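Local structure of urea carboxylase (Thermus thermophilus, 3OEP) at residues L260-L264 with V265-A269. The protein is of unknown function but resembles KipI and KipA, with cyclophilin-like domains, and is probably not an allophanate hydrolase. Residues are numbered along the deposited sequence; the frame is centred on the assembly and turned at random.
Sequences LANRL and VGNGA. With SO4 (sulfate ion), chain E.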
ATOM      1  N   LEU A 260     -15.141  14.587   5.462  1.00 16.23           N
ATOM      2  CA  LEU A 260     -16.483  15.138   5.660  1.00 17.20           C
ATOM      3  C   LEU A 260     -17.218  14.435   6.804  1.00 14.92           C
ATOM      4  O   LEU A 260     -17.821  15.093   7.659  1.00 17.63           O
ATOM      5  CB  LEU A 260     -17.311  15.050   4.371  1.00 16.31           C
ATOM      6  CG  LEU A 260     -18.758  15.565   4.463  1.00 21.96           C
ATOM      7  CD1 LEU A 260     -18.787  16.979   5.008  1.00 27.61           C
ATOM      8  CD2 LEU A 260     -19.456  15.492   3.116  1.00 25.80           C
ATOM      9  N   ALA A 261     -17.182  13.105   6.805  1.00 14.44           N
ATOM     10  CA  ALA A 261     -17.797  12.322   7.878  1.00 14.65           C
ATOM     11  C   ALA A 261     -17.261  12.731   9.251  1.00 14.51           C
ATOM     12  O   ALA A 261     -18.031  12.976  10.176  1.00 14.70           O
ATOM     13  CB  ALA A 261     -17.588  10.825   7.640  1.00 12.94           C
ATOM     14  N   ASN A 262     -15.939  12.828   9.374  1.00 14.16           N
ATOM     15  CA  ASN A 262     -15.326  13.241  10.636  1.00 14.47           C
ATOM     16  C   ASN A 262     -15.702  14.653  11.050  1.00 15.51           C
ATOM     17  O   ASN A 262     -15.993  14.906  12.217  1.00 16.31           O
ATOM     18  CB  ASN A 262     -13.801  13.110  10.575  1.00 13.17           C
ATOM     19  CG  ASN A 262     -13.320  11.746  11.030  1.00 14.59           C
ATOM     20  OD1 ASN A 262     -13.921  11.129  11.913  1.00 15.92           O
ATOM     21  ND2 ASN A 262     -12.229  11.268  10.436  1.00 14.01           N
ATOM     22  N   ARG A 263     -15.700  15.571  10.093  1.00 16.12           N
ATOM     23  CA  ARG A 263     -16.024  16.959  10.391  1.00 16.70           C
ATOM     24  C   ARG A 263     -17.479  17.139  10.835  1.00 16.89           C
ATOM     25  O   ARG A 263     -17.769  17.992  11.681  1.00 16.97           O
ATOM     26  CB  ARG A 263     -15.677  17.848   9.201  1.00 20.12           C
ATOM     27  CG  ARG A 263     -14.170  18.078   9.100  1.00 25.26           C
ATOM     28  CD  ARG A 263     -13.755  18.586   7.739  1.00 30.97           C
ATOM     29  NE  ARG A 263     -12.314  18.837   7.672  1.00 34.38           N
ATOM     30  CZ  ARG A 263     -11.606  18.920   6.544  1.00 36.35           C
ATOM     31  NH1 ARG A 263     -12.186  18.759   5.357  1.00 37.53           N
ATOM     32  NH2 ARG A 263     -10.298  19.153   6.605  1.00 38.24           N
ATOM     33  N   LEU A 264     -18.381  16.314  10.307  1.00 16.88           N
ATOM     34  CA  LEU A 264     -19.791  16.372  10.699  1.00 16.72           C
ATOM     35  C   LEU A 264     -20.023  16.051  12.176  1.00 17.89           C
ATOM     36  O   LEU A 264     -20.980  16.544  12.762  1.00 17.42           O
ATOM     37  CB  LEU A 264     -20.634  15.435   9.833  1.00 17.53           C
ATOM     38  CG  LEU A 264     -20.881  15.929   8.412  1.00 17.66           C
ATOM     39  CD1 LEU A 264     -21.324  14.769   7.517  1.00 21.63           C
ATOM     40  CD2 LEU A 264     -21.918  17.064   8.422  1.00 21.12           C
ATOM     41  N   VAL A 265     -19.154  15.235  12.765  1.00 16.21           N
ATOM     42  CA  VAL A 265     -19.261  14.893  14.184  1.00 17.27           C
ATOM     43  C   VAL A 265     -18.191  15.575  15.047  1.00 18.65           C
ATOM     44  O   VAL A 265     -17.923  15.148  16.173  1.00 19.11           O
ATOM     45  CB  VAL A 265     -19.235  13.375  14.398  1.00 16.68           C
ATOM     46  CG1 VAL A 265     -20.435  12.735  13.712  1.00 18.73           C
ATOM     47  CG2 VAL A 265     -17.912  12.756  13.899  1.00 13.52           C
ATOM     48  N   GLY A 266     -17.586  16.632  14.516  1.00 18.28           N
ATOM     49  CA  GLY A 266     -16.635  17.444  15.273  1.00 18.78           C
ATOM     50  C   GLY A 266     -15.251  16.852  15.477  1.00 19.62           C
ATOM     51  O   GLY A 266     -14.496  17.339  16.323  1.00 21.79           O
ATOM     52  N   ASN A 267     -14.902  15.821  14.708  1.00 17.73           N
ATOM     53  CA  ASN A 267     -13.573  15.207  14.799  1.00 18.46           C
ATOM     54  C   ASN A 267     -12.569  15.911  13.904  1.00 19.58           C
ATOM     55  O   ASN A 267     -12.940  16.567  12.930  1.00 20.55           O
ATOM     56  CB  ASN A 267     -13.595  13.743  14.362  1.00 17.09           C
ATOM     57  CG  ASN A 267     -14.452  12.862  15.252  1.00 16.61           C
ATOM     58  OD1 ASN A 267     -14.734  13.192  16.407  1.00 17.50           O
ATOM     59  ND2 ASN A 267     -14.862  11.720  14.711  1.00 14.79           N
ATOM     60  N   GLY A 268     -11.291  15.729  14.220  1.00 21.81           N
ATOM     61  CA  GLY A 268     -10.218  16.055  13.282  1.00 22.66           C
ATOM     62  C   GLY A 268     -10.359  15.214  12.022  1.00 22.30           C
ATOM     63  O   GLY A 268     -10.823  14.072  12.079  1.00 21.05           O
ATOM     64  N   ALA A 269      -9.951  15.773  10.884  1.00 23.58           N
ATOM     65  CA  ALA A 269     -10.195  15.150   9.577  1.00 24.18           C
ATOM     66  C   ALA A 269      -9.678  13.718   9.478  1.00 24.54           C
ATOM     67  O   ALA A 269     -10.280  12.893   8.784  1.00 21.97           O
ATOM     68  CB  ALA A 269      -9.595  16.001   8.460  1.00 26.57           C
TER
HETATM   69  S   SO4 E 600      -9.454  19.385  10.395  1.00 61.97           S
HETATM   70  O1  SO4 E 600     -10.901  19.177  10.419  1.00 62.31           O
HETATM   71  O2  SO4 E 600      -8.975  19.305   9.015  1.00 60.20           O
HETATM   72  O3  SO4 E 600      -8.785  18.368  11.205  1.00 56.54           O
HETATM   73  O4  SO4 E 600      -9.154  20.710  10.935  1.00 63.45           O
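Asn262, in the last turn of helix 255-264, uses both ends of its side-chain amide to hold Asn267 and Ala269 in the loop that follows. Its OD1 takes a nearly straight hydrogen bond from Asn267 ND2 (3.0 Å); the donor's own amide plane contains the acceptor, but the two amides are turned 60° apart. ND2 of Asn262 gives a hydrogen to Ala269 O at 3.0 Å, arriving from above that carbonyl's plane, and also bonds Ala271 O. Without the amide, as with an alanine here, Ala269 O and Ala271 O would probably lose their shared donor and Asn267 ND2 its acceptor at OD1. Val336 O and Gly338 N also bind the Asn267 amide, linking the turn to the end of strand 331-336. The backbone O of Asn262 accepts from Val265 N and Asn267 N on opposite faces of its plane. Val265 CG2, set between its backbone N and carbonyl carbon, comes 3.3 Å from Asn262 O, and the side chain rests on Ala335 and Ala292 of neighbouring strands. From the extended Arg263, NE and NH2 give nearly straight hydrogen bonds to O1 and O2 of a sulfate, probably from the crystallisation liquor, at the guanidinium edge. Ala269 N bonds sulfate O3, and Ala269 CB lies over one guanidinium face. Asn267 N to Asn262 O (2.9 Å) and Gly266 N to Arg263 O (3.1 Å), with Gly266 at positive phi as C-prime residue, form a Schellman motif that ends the helix.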